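Local structure of cellulase (Clostridium cellulovorans, 6UI3) at residues M23-N28 / A334-F339; K49-T54 / L319-L324; Q271-D276 / C301-N306; Q281-F286 / F326-L331. The protein hydrolyses beta-1,4-glucan chains as a broad-specificity family 5 endoglucanase, this chain being the catalytic barrel domain of a longer protein. One frame throughout, in Å; residues are numbered along the deposited sequence.

Interaction 1 (M23-N28 / A334-F339); sequences MKIGWN and AMKDGF
Aliphatic contacts dominate, and Ile25 makes most of them. Its CG1 lies anti to the carbonyl carbon, and the chain then runs on extended (chi2 172°), so CD1 is carried out to the helix 329-339. There Ile25 CD1 meets the backbone at Lys336 CA, 3.7 Å away, and crosses the base of the Lys336 side chain at about a right angle. The other branch turns to Met335, with Ile25 CG2 4.0 Å from Met335 CB. Ile25 CG1 rests near Phe339 CB at 4.0 Å. Three helix residues, at positions i, i+1 and i+4, thus line the helix-facing side of Ile25.

The aromatic contact is made by Phe339. Its CG is anti to the backbone N (chi1 -178°), which sends the ring toward Lys24. The ring tip, Phe339 CZ, lies 3.7 Å from Lys24 CG, and the two side chains cross obliquely. Only the aliphatic part of Lys24 takes part, while NZ forms a salt bridge with Asp22.

No hydrogen bond crosses between the segments. The axes of 25-28 and 334-339 approach to 9.7 Å at 142°. Between this edge of the first barrel strand and the C-terminal helix the contact is therefore apolar, without directional bonds.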
# COMPACT_ATOMS: atom_id res chain seq x y z
N MET A 23 -13.59 -1.33 1.48
CA MET A 23 -12.52 -1.02 0.53
C MET A 23 -12.53 -1.90 -0.73
O MET A 23 -12.17 -1.43 -1.81
CB MET A 23 -11.17 -1.12 1.23
CG MET A 23 -10.91 0.03 2.16
SD MET A 23 -9.41 -0.10 3.13
CE MET A 23 -8.14 0.04 1.88
N LYS A 24 -12.88 -3.16 -0.60
CA LYS A 24 -13.11 -4.11 -1.76
C LYS A 24 -11.80 -4.39 -2.50
O LYS A 24 -10.77 -4.65 -1.86
CB LYS A 24 -14.27 -3.66 -2.60
CG LYS A 24 -15.51 -3.38 -1.77
CD LYS A 24 -16.71 -3.02 -2.63
CE LYS A 24 -17.88 -2.53 -1.79
NZ LYS A 24 -17.68 -1.13 -1.32
N ILE A 25 -11.79 -4.40 -3.85
CA ILE A 25 -10.65 -4.76 -4.70
C ILE A 25 -9.82 -3.51 -4.98
O ILE A 25 -10.39 -2.48 -5.36
CB ILE A 25 -11.17 -5.37 -6.02
CG1 ILE A 25 -12.10 -6.56 -5.74
CG2 ILE A 25 -10.01 -5.78 -6.93
CD1 ILE A 25 -12.81 -7.09 -6.97
N GLY A 26 -8.49 -3.61 -4.89
CA GLY A 26 -7.64 -2.45 -5.04
C GLY A 26 -6.42 -2.65 -5.94
O GLY A 26 -6.17 -3.73 -6.48
N TRP A 27 -5.65 -1.57 -6.03
CA TRP A 27 -4.65 -1.40 -7.08
C TRP A 27 -3.67 -0.33 -6.64
O TRP A 27 -4.06 0.67 -6.03
CB TRP A 27 -5.40 -0.97 -8.34
CG TRP A 27 -4.63 -0.84 -9.62
CD1 TRP A 27 -4.47 -1.81 -10.56
CD2 TRP A 27 -4.00 0.34 -10.14
NE1 TRP A 27 -3.78 -1.31 -11.64
CE2 TRP A 27 -3.48 0.00 -11.41
CE3 TRP A 27 -3.84 1.64 -9.67
CZ2 TRP A 27 -2.79 0.93 -12.20
CZ3 TRP A 27 -3.17 2.55 -10.46
CH2 TRP A 27 -2.64 2.20 -11.70
N ASN A 28 -2.38 -0.56 -6.90
CA ASN A 28 -1.33 0.42 -6.63
C ASN A 28 -0.88 1.09 -7.93
O ASN A 28 -0.59 0.41 -8.92
CB ASN A 28 -0.05 -0.22 -6.06
CG ASN A 28 -0.17 -0.62 -4.62
OD1 ASN A 28 0.26 0.09 -3.72
ND2 ASN A 28 -0.71 -1.82 -4.39
N ALA A 334 -10.30 -12.74 -11.92
CA ALA A 334 -9.93 -13.62 -10.81
C ALA A 334 -10.05 -12.90 -9.48
O ALA A 334 -10.47 -13.50 -8.48
CB ALA A 334 -8.51 -14.16 -11.01
N MET A 335 -9.66 -11.62 -9.43
CA MET A 335 -9.85 -10.84 -8.21
C MET A 335 -11.32 -10.73 -7.87
O MET A 335 -11.71 -10.92 -6.71
CB MET A 335 -9.23 -9.45 -8.37
CG MET A 335 -7.71 -9.45 -8.54
SD MET A 335 -6.91 -7.83 -8.61
CE MET A 335 -5.58 -8.19 -9.73
N LYS A 336 -12.16 -10.44 -8.87
CA LYS A 336 -13.59 -10.35 -8.62
C LYS A 336 -14.15 -11.68 -8.16
O LYS A 336 -14.97 -11.73 -7.23
CB LYS A 336 -14.33 -9.92 -9.89
CG LYS A 336 -14.04 -8.52 -10.29
CD LYS A 336 -14.72 -8.24 -11.61
CE LYS A 336 -14.50 -6.82 -12.02
NZ LYS A 336 -15.10 -6.58 -13.36
N ASP A 337 -13.72 -12.77 -8.79
CA ASP A 337 -14.25 -14.07 -8.42
C ASP A 337 -13.81 -14.47 -7.02
O ASP A 337 -14.56 -15.13 -6.30
CB ASP A 337 -13.81 -15.13 -9.43
CG ASP A 337 -14.46 -14.97 -10.80
OD1 ASP A 337 -15.44 -14.20 -10.94
OD2 ASP A 337 -13.98 -15.63 -11.75
N GLY A 338 -12.61 -14.07 -6.61
CA GLY A 338 -12.17 -14.36 -5.26
C GLY A 338 -12.88 -13.52 -4.22
O GLY A 338 -13.14 -13.98 -3.11
N PHE A 339 -13.20 -12.27 -4.57
CA PHE A 339 -13.84 -11.35 -3.64
C PHE A 339 -15.32 -11.66 -3.45
O PHE A 339 -15.83 -11.58 -2.33
CB PHE A 339 -13.67 -9.91 -4.13
CG PHE A 339 -14.26 -8.90 -3.21
CD1 PHE A 339 -13.62 -8.55 -2.03
CD2 PHE A 339 -15.49 -8.33 -3.47
CE1 PHE A 339 -14.15 -7.65 -1.17
CE2 PHE A 339 -16.05 -7.41 -2.59
CZ PHE A 339 -15.39 -7.09 -1.42

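Interaction 2 (K49-T54 / L319-L324); sequences KKMFDT and LNRKNL
Met51 is extended beyond CG, which lies anti to the carbonyl carbon (chi1 -65°), and CE is anti to CB (chi3 -170°), so the thioether reaches from helix 49-58 into the facing loop. Leu324 has positive phi (64°), and its CG is anti to its own carbonyl carbon, which brings both methyls against the helix. Leu324 CD2 meets Met51 CG at 3.6 Å, the two chains crossing at about a right angle. Its other methyl, CD1, lies against Lys50 CB. Farther out, Met51 CE sits 3.8 Å from Arg321 O, and the sulfur lies beside the aliphatic part of Arg321. The guanidinium goes elsewhere, to Thr32 and the carbonyl of Gly30.

Thr54 splits its two branches. Thr54 CG2 touches Leu319 CD1 at 3.8 Å, while OG1 turns toward Leu324. One water donates both to Thr54 OG1, at 3.1 Å, and to Leu324 O, at 3.0 Å. This bridge is the polar link between the segments, which share no direct hydrogen bond. Within the loop, Asn320 OD1 accepts from Lys322 N at 2.9 Å, an Asx turn that shapes the chain ahead of Leu324.

The arrangement belongs to a (beta/alpha)8 barrel: the long loop after the eighth strand folds back onto the start of the helix that follows the first, across the seam where the barrel closes.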
# COMPACT_ATOMS: atom_id res chain seq x y z
N LYS A 49 -6.74 11.22 -15.09
CA LYS A 49 -8.01 10.77 -14.54
C LYS A 49 -8.58 9.60 -15.34
O LYS A 49 -9.18 8.68 -14.77
CB LYS A 49 -9.02 11.91 -14.47
CG LYS A 49 -10.33 11.47 -13.80
CD LYS A 49 -11.29 12.63 -13.59
CE LYS A 49 -12.59 12.17 -12.96
NZ LYS A 49 -13.43 11.39 -13.89
N LYS A 50 -8.43 9.62 -16.67
CA LYS A 50 -8.96 8.55 -17.50
C LYS A 50 -8.42 7.18 -17.08
O LYS A 50 -9.12 6.17 -17.19
CB LYS A 50 -8.69 8.81 -18.98
CG LYS A 50 -9.56 9.90 -19.56
CD LYS A 50 -9.32 10.08 -21.06
CE LYS A 50 -10.15 11.23 -21.62
NZ LYS A 50 -9.99 11.40 -23.10
N MET A 51 -7.18 7.12 -16.60
CA MET A 51 -6.66 5.84 -16.11
C MET A 51 -7.48 5.34 -14.93
O MET A 51 -7.80 4.14 -14.86
CB MET A 51 -5.19 6.00 -15.70
CG MET A 51 -4.29 6.32 -16.86
SD MET A 51 -2.61 6.72 -16.35
CE MET A 51 -1.91 7.32 -17.88
N PHE A 52 -7.84 6.24 -14.01
CA PHE A 52 -8.65 5.87 -12.86
C PHE A 52 -10.08 5.56 -13.27
O PHE A 52 -10.69 4.63 -12.73
CB PHE A 52 -8.61 7.01 -11.83
CG PHE A 52 -7.34 7.06 -11.02
CD1 PHE A 52 -6.13 7.40 -11.61
CD2 PHE A 52 -7.36 6.80 -9.66
CE1 PHE A 52 -4.96 7.46 -10.85
CE2 PHE A 52 -6.20 6.85 -8.90
CZ PHE A 52 -5.00 7.18 -9.50
N ASP A 53 -10.63 6.31 -14.23
CA ASP A 53 -11.95 5.99 -14.77
C ASP A 53 -11.98 4.56 -15.27
O ASP A 53 -12.96 3.83 -15.08
CB ASP A 53 -12.27 6.90 -15.97
CG ASP A 53 -12.40 8.37 -15.64
OD1 ASP A 53 -12.47 8.76 -14.46
OD2 ASP A 53 -12.44 9.16 -16.61
N THR A 54 -10.91 4.14 -15.96
CA THR A 54 -10.83 2.80 -16.52
C THR A 54 -10.78 1.75 -15.41
O THR A 54 -11.44 0.71 -15.49
CB THR A 54 -9.61 2.71 -17.44
OG1 THR A 54 -9.75 3.64 -18.54
CG2 THR A 54 -9.42 1.32 -18.00
N LEU A 319 -3.11 -2.82 -16.04
CA LEU A 319 -3.61 -1.74 -16.89
C LEU A 319 -2.47 -1.23 -17.76
O LEU A 319 -1.47 -0.73 -17.25
CB LEU A 319 -4.14 -0.61 -16.02
CG LEU A 319 -4.53 0.65 -16.78
CD1 LEU A 319 -5.76 0.37 -17.66
CD2 LEU A 319 -4.79 1.80 -15.83
N ASN A 320 -2.61 -1.38 -19.07
CA ASN A 320 -1.64 -0.79 -19.99
C ASN A 320 -1.96 0.70 -20.05
O ASN A 320 -2.98 1.10 -20.62
CB ASN A 320 -1.73 -1.45 -21.36
CG ASN A 320 -0.77 -0.84 -22.35
OD1 ASN A 320 -0.51 0.36 -22.31
ND2 ASN A 320 -0.23 -1.66 -23.24
N ARG A 321 -1.10 1.53 -19.47
CA ARG A 321 -1.41 2.95 -19.35
C ARG A 321 -1.26 3.72 -20.65
O ARG A 321 -1.72 4.86 -20.72
CB ARG A 321 -0.54 3.60 -18.26
CG ARG A 321 -0.78 3.03 -16.87
CD ARG A 321 0.02 3.75 -15.80
NE ARG A 321 0.29 2.90 -14.66
CZ ARG A 321 1.15 3.21 -13.70
NH1 ARG A 321 1.77 4.38 -13.71
NH2 ARG A 321 1.40 2.35 -12.73
N LYS A 322 -0.61 3.14 -21.66
CA LYS A 322 -0.47 3.83 -22.94
C LYS A 322 -1.81 3.91 -23.67
O LYS A 322 -2.09 4.92 -24.32
CB LYS A 322 0.57 3.13 -23.81
CG LYS A 322 0.89 3.90 -25.10
CD LYS A 322 2.05 3.29 -25.88
CE LYS A 322 3.39 3.87 -25.46
NZ LYS A 322 4.53 3.09 -26.03
N ASN A 323 -2.64 2.88 -23.58
CA ASN A 323 -3.90 2.87 -24.33
C ASN A 323 -5.09 2.46 -23.48
O ASN A 323 -6.20 2.31 -24.02
CB ASN A 323 -3.78 2.01 -25.59
CG ASN A 323 -3.52 0.58 -25.30
OD1 ASN A 323 -3.53 0.16 -24.15
ND2 ASN A 323 -3.31 -0.22 -26.34
N LEU A 324 -4.91 2.33 -22.16
CA LEU A 324 -5.99 2.12 -21.20
C LEU A 324 -6.72 0.80 -21.43
O LEU A 324 -7.95 0.73 -21.39
CB LEU A 324 -6.99 3.28 -21.18
CG LEU A 324 -6.43 4.68 -21.04
CD1 LEU A 324 -7.55 5.71 -20.98
CD2 LEU A 324 -5.64 4.72 -19.80
O HOH W 1 -10.50 2.27 -21.17

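Interaction 3 (Q271-D276 / C301-N306); sequences QFAITD and CLWWDN. Unlike the reference sequence in segment 271-276: Gln271 (reference Glu).
The two strands run parallel at Phe272 and Trp303, where Phe272 N donates to Leu302 O (3.1 Å) and Phe272 O accepts from Trp304 N (2.9 Å); beyond Phe272 the chain leaves the strand direction. The second bond is the straighter and lies in the carbonyl plane. In the first, the donor stands above the plane of the Leu302 carbonyl.

Phe272 holds its CG in the crowded position between the backbone N and the carbonyl carbon (chi1 87°). Its face receives the edge of Trp303 in a T-shaped stack, with centroids 5.5 Å apart and planes at 80°. Cys301 packs on the same phenyl ring through CB, with Cys301 CB 3.6 Å from Phe272 CE1. Ala273 CB sits over the centre of the six-membered ring of Trp303, a CH-pi contact of 3.8 Å. The indole NE1 is bonded to Leu316 O.

Gln271 and Trp304 lie side by side, pointing the same way. The amide plane is tilted 33° to the indole, and Gln271 OE1 is 3.5 Å from Trp304 CZ3. OE1 also accepts from Arg64.

Family 5 enzymes carry their nucleophile glutamate at the end of the seventh strand, the place probably held here by Gln271, where the reference sequence has a glutamate. The Arg64 bond and the neighbouring indole would fix the orientation of this buried polar group.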
# COMPACT_ATOMS: atom_id res chain seq x y z
N GLN A 271 -0.04 -4.52 -0.75
CA GLN A 271 0.59 -4.94 -2.00
C GLN A 271 0.57 -6.46 -2.09
O GLN A 271 0.96 -7.14 -1.14
CB GLN A 271 2.07 -4.52 -2.12
CG GLN A 271 2.30 -3.02 -2.03
CD GLN A 271 3.75 -2.60 -2.16
OE1 GLN A 271 4.12 -1.47 -1.84
NE2 GLN A 271 4.58 -3.49 -2.62
N PHE A 272 0.20 -6.97 -3.27
CA PHE A 272 0.45 -8.35 -3.66
C PHE A 272 0.43 -8.36 -5.19
O PHE A 272 -0.02 -7.41 -5.83
CB PHE A 272 -0.60 -9.33 -3.11
CG PHE A 272 -1.83 -9.47 -3.98
CD1 PHE A 272 -2.69 -8.41 -4.17
CD2 PHE A 272 -2.14 -10.68 -4.60
CE1 PHE A 272 -3.80 -8.54 -4.99
CE2 PHE A 272 -3.26 -10.80 -5.40
CZ PHE A 272 -4.08 -9.74 -5.59
N ALA A 273 0.94 -9.46 -5.76
CA ALA A 273 0.87 -9.71 -7.20
C ALA A 273 1.53 -11.07 -7.44
O ALA A 273 2.14 -11.65 -6.53
CB ALA A 273 1.58 -8.65 -8.02
N ILE A 274 1.40 -11.56 -8.67
CA ILE A 274 2.19 -12.70 -9.16
C ILE A 274 2.78 -12.30 -10.50
O ILE A 274 2.05 -11.93 -11.44
CB ILE A 274 1.38 -14.01 -9.24
CG1 ILE A 274 2.22 -15.12 -9.90
CG2 ILE A 274 0.01 -13.83 -9.91
CD1 ILE A 274 1.71 -16.52 -9.69
N THR A 275 4.11 -12.33 -10.59
CA THR A 275 4.81 -11.88 -11.78
C THR A 275 4.57 -12.80 -12.97
O THR A 275 4.42 -14.02 -12.83
CB THR A 275 6.30 -11.70 -11.44
OG1 THR A 275 6.94 -10.95 -12.47
CG2 THR A 275 7.03 -13.04 -11.25
N ASP A 276 4.54 -12.20 -14.16
CA ASP A 276 4.29 -12.95 -15.39
C ASP A 276 5.51 -13.80 -15.74
O ASP A 276 6.58 -13.27 -16.05
CB ASP A 276 3.96 -11.99 -16.54
CG ASP A 276 3.37 -12.68 -17.74
OD1 ASP A 276 3.20 -13.92 -17.72
OD2 ASP A 276 3.10 -11.96 -18.74
N CYS A 301 -7.26 -6.62 -0.84
CA CYS A 301 -6.03 -6.90 -1.57
C CYS A 301 -5.82 -5.86 -2.66
O CYS A 301 -6.73 -5.58 -3.44
CB CYS A 301 -6.09 -8.28 -2.22
SG CYS A 301 -6.20 -9.64 -1.05
N LEU A 302 -4.63 -5.28 -2.69
CA LEU A 302 -4.27 -4.25 -3.66
C LEU A 302 -3.14 -4.75 -4.55
O LEU A 302 -2.01 -4.92 -4.08
CB LEU A 302 -3.85 -2.98 -2.93
CG LEU A 302 -4.93 -2.19 -2.19
CD1 LEU A 302 -5.62 -2.87 -1.09
CD2 LEU A 302 -4.29 -0.91 -1.63
N TRP A 303 -3.44 -4.99 -5.82
CA TRP A 303 -2.43 -5.47 -6.77
C TRP A 303 -1.39 -4.39 -7.04
O TRP A 303 -1.72 -3.22 -7.23
CB TRP A 303 -3.12 -5.88 -8.08
CG TRP A 303 -2.18 -6.44 -9.13
CD1 TRP A 303 -1.37 -5.72 -9.95
CD2 TRP A 303 -1.99 -7.82 -9.50
NE1 TRP A 303 -0.66 -6.56 -10.77
CE2 TRP A 303 -1.03 -7.85 -10.53
CE3 TRP A 303 -2.52 -9.02 -9.04
CZ2 TRP A 303 -0.61 -9.03 -11.11
CZ3 TRP A 303 -2.11 -10.19 -9.64
CH2 TRP A 303 -1.17 -10.18 -10.67
N TRP A 304 -0.12 -4.80 -7.07
CA TRP A 304 0.98 -3.88 -7.43
C TRP A 304 1.12 -3.81 -8.95
O TRP A 304 1.63 -4.74 -9.57
CB TRP A 304 2.30 -4.34 -6.82
CG TRP A 304 3.42 -3.39 -7.16
CD1 TRP A 304 4.34 -3.53 -8.16
CD2 TRP A 304 3.72 -2.16 -6.52
NE1 TRP A 304 5.18 -2.44 -8.19
CE2 TRP A 304 4.83 -1.59 -7.17
CE3 TRP A 304 3.15 -1.47 -5.44
CZ2 TRP A 304 5.37 -0.37 -6.79
CZ3 TRP A 304 3.69 -0.28 -5.06
CH2 TRP A 304 4.79 0.26 -5.72
N ASP A 305 0.68 -2.71 -9.54
CA ASP A 305 0.68 -2.53 -10.99
C ASP A 305 1.74 -1.51 -11.39
O ASP A 305 1.56 -0.31 -11.24
CB ASP A 305 -0.70 -2.11 -11.49
CG ASP A 305 -0.81 -2.21 -13.00
OD1 ASP A 305 0.24 -2.12 -13.68
OD2 ASP A 305 -1.95 -2.35 -13.48
N ASN A 306 2.87 -2.01 -11.90
CA ASN A 306 3.96 -1.14 -12.32
C ASN A 306 3.94 -0.79 -13.81
O ASN A 306 4.88 -0.15 -14.30
CB ASN A 306 5.31 -1.76 -11.95
CG ASN A 306 5.57 -3.09 -12.62
OD1 ASN A 306 4.81 -3.55 -13.47
ND2 ASN A 306 6.67 -3.70 -12.24

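Interaction 4 (Q281-F286 / F326-L331); sequences QDRINF and FPYPEL
Arg283 points from helix 280-296 toward the start of helix 329-339. Arg283 CB rests 3.8 Å from Leu331 CD2. Bends at chi2 (-148°) and chi3 (-69°) then turn the chain, so that NE passes Leu331 CD1. At CZ the same methyl sits over the centre of one guanidinium face, with Leu331 CD1 3.6 Å from Arg283 CZ. NH1 also has this methyl nearby, but its hydrogen bond goes to Ile274 O. Arg283 NH2 ends over one face of the Tyr328 ring, toward the rim, 3.7 Å from Tyr328 CD2. The guanidinium and ring planes are 73° apart. Arg283 CZ is 5.2 Å from the ring centroid, so any cation-pi attraction is weak. Pro327 CG lies against the opposite face of that ring.

Beside this, Ile284 CD1 presses on Glu330 CB at 3.4 Å. Leu331 CD2 also fits against the Arg283-Ile284 backbone, 3.6 Å from Ile284 N.

No hydrogen bond joins the two segments. The buried guanidinium is packed by a methyl and an aromatic face, and its polar needs are met in part by Ile274 O, with a long, weak ion pair to Asp276. The contact therefore joins the two helices by apolar fit around a charged group that is bonded elsewhere.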
# COMPACT_ATOMS: atom_id res chain seq x y z
N GLN A 281 -2.54 -19.30 -16.72
CA GLN A 281 -3.50 -20.07 -15.93
C GLN A 281 -3.06 -20.20 -14.48
O GLN A 281 -3.90 -20.14 -13.57
CB GLN A 281 -3.74 -21.45 -16.56
CG GLN A 281 -4.38 -21.37 -17.95
CD GLN A 281 -5.68 -20.59 -17.97
OE1 GLN A 281 -6.55 -20.80 -17.14
NE2 GLN A 281 -5.81 -19.67 -18.94
N ASP A 282 -1.77 -20.37 -14.24
CA ASP A 282 -1.27 -20.37 -12.87
C ASP A 282 -1.52 -19.04 -12.18
O ASP A 282 -1.83 -19.00 -10.99
CB ASP A 282 0.22 -20.71 -12.86
CG ASP A 282 0.48 -22.13 -13.28
OD1 ASP A 282 0.12 -23.03 -12.49
OD2 ASP A 282 1.01 -22.32 -14.40
N ARG A 283 -1.36 -17.93 -12.91
CA ARG A 283 -1.59 -16.62 -12.31
C ARG A 283 -3.07 -16.42 -11.98
O ARG A 283 -3.41 -15.80 -10.96
CB ARG A 283 -1.07 -15.51 -13.24
CG ARG A 283 0.43 -15.58 -13.47
CD ARG A 283 1.04 -14.20 -13.66
NE ARG A 283 0.65 -13.56 -14.91
CZ ARG A 283 0.73 -12.26 -15.14
NH1 ARG A 283 1.17 -11.43 -14.20
NH2 ARG A 283 0.37 -11.78 -16.32
N ILE A 284 -3.97 -16.93 -12.84
CA ILE A 284 -5.41 -16.86 -12.57
C ILE A 284 -5.73 -17.64 -11.30
O ILE A 284 -6.40 -17.14 -10.39
CB ILE A 284 -6.21 -17.41 -13.77
CG1 ILE A 284 -6.05 -16.48 -14.98
CG2 ILE A 284 -7.68 -17.57 -13.40
CD1 ILE A 284 -6.55 -17.10 -16.29
N ASN A 285 -5.24 -18.88 -11.22
CA ASN A 285 -5.54 -19.72 -10.07
C ASN A 285 -4.96 -19.14 -8.80
O ASN A 285 -5.62 -19.11 -7.75
CB ASN A 285 -4.96 -21.13 -10.28
CG ASN A 285 -5.57 -21.86 -11.45
OD1 ASN A 285 -6.66 -21.52 -11.93
ND2 ASN A 285 -4.89 -22.91 -11.89
N PHE A 286 -3.73 -18.63 -8.87
CA PHE A 286 -3.12 -17.95 -7.74
C PHE A 286 -3.97 -16.79 -7.26
O PHE A 286 -4.23 -16.64 -6.06
CB PHE A 286 -1.74 -17.45 -8.15
CG PHE A 286 -1.05 -16.56 -7.13
CD1 PHE A 286 -1.31 -15.20 -7.06
CD2 PHE A 286 -0.10 -17.07 -6.26
CE1 PHE A 286 -0.64 -14.40 -6.12
CE2 PHE A 286 0.56 -16.26 -5.33
CZ PHE A 286 0.28 -14.94 -5.27
N PHE A 326 -6.65 -3.70 -20.77
CA PHE A 326 -6.28 -4.80 -19.88
C PHE A 326 -5.89 -6.00 -20.72
O PHE A 326 -6.76 -6.73 -21.21
CB PHE A 326 -7.44 -5.18 -18.95
CG PHE A 326 -7.80 -4.10 -17.96
CD1 PHE A 326 -8.84 -3.23 -18.23
CD2 PHE A 326 -7.12 -3.98 -16.77
CE1 PHE A 326 -9.17 -2.25 -17.32
CE2 PHE A 326 -7.45 -2.98 -15.87
CZ PHE A 326 -8.47 -2.13 -16.14
N PRO A 327 -4.60 -6.27 -20.93
CA PRO A 327 -4.23 -7.42 -21.77
C PRO A 327 -4.48 -8.76 -21.09
O PRO A 327 -4.53 -9.79 -21.78
CB PRO A 327 -2.74 -7.20 -22.06
CG PRO A 327 -2.28 -6.34 -20.98
CD PRO A 327 -3.44 -5.43 -20.61
N TYR A 328 -4.61 -8.77 -19.77
CA TYR A 328 -4.86 -9.97 -18.97
C TYR A 328 -6.16 -9.75 -18.19
O TYR A 328 -6.16 -9.68 -16.96
CB TYR A 328 -3.70 -10.28 -18.02
CG TYR A 328 -2.36 -10.13 -18.71
CD1 TYR A 328 -2.08 -10.85 -19.85
CD2 TYR A 328 -1.42 -9.21 -18.25
CE1 TYR A 328 -0.88 -10.67 -20.53
CE2 TYR A 328 -0.23 -9.03 -18.92
CZ TYR A 328 0.04 -9.76 -20.05
OH TYR A 328 1.22 -9.59 -20.75
N PRO A 329 -7.29 -9.63 -18.90
CA PRO A 329 -8.55 -9.38 -18.18
C PRO A 329 -8.90 -10.51 -17.23
O PRO A 329 -9.61 -10.29 -16.23
CB PRO A 329 -9.58 -9.22 -19.31
CG PRO A 329 -9.03 -10.07 -20.44
CD PRO A 329 -7.52 -9.85 -20.34
N GLU A 330 -8.37 -11.72 -17.49
CA GLU A 330 -8.64 -12.86 -16.63
C GLU A 330 -8.14 -12.63 -15.22
O GLU A 330 -8.67 -13.21 -14.27
CB GLU A 330 -7.95 -14.11 -17.20
CG GLU A 330 -8.34 -14.48 -18.62
CD GLU A 330 -7.45 -13.88 -19.73
OE1 GLU A 330 -6.76 -12.86 -19.49
OE2 GLU A 330 -7.45 -14.44 -20.83
N LEU A 331 -7.10 -11.81 -15.04
CA LEU A 331 -6.58 -11.58 -13.70
C LEU A 331 -7.47 -10.62 -12.92
O LEU A 331 -7.63 -10.76 -11.70
CB LEU A 331 -5.14 -11.05 -13.78
CG LEU A 331 -4.15 -12.05 -14.35
CD1 LEU A 331 -2.74 -11.48 -14.39
CD2 LEU A 331 -4.15 -13.38 -13.59

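How the interactions relate
All four contacts lie in one eight-stranded parallel barrel, on its strands, its outer helices and the loops between them. Interaction 3 pairs the seventh and eighth strands within a beta-alpha-beta unit. The helix of that unit, 280-296, meets helix 329-339 in interaction 4, centred about 12 Å away. Interaction 1 sets helix 329-339 on the first strand, which neighbours the eighth, and its centre is about 11 Å from that of interaction 3. Interaction 2 lies about 17 Å from both. Along the chain, interaction 1 encloses the other three, and interactions 3 and 4 interleave. Interactions 1 and 2 join early and late parts of the chain near the barrel closure, while 3 and 4 hold the last part together.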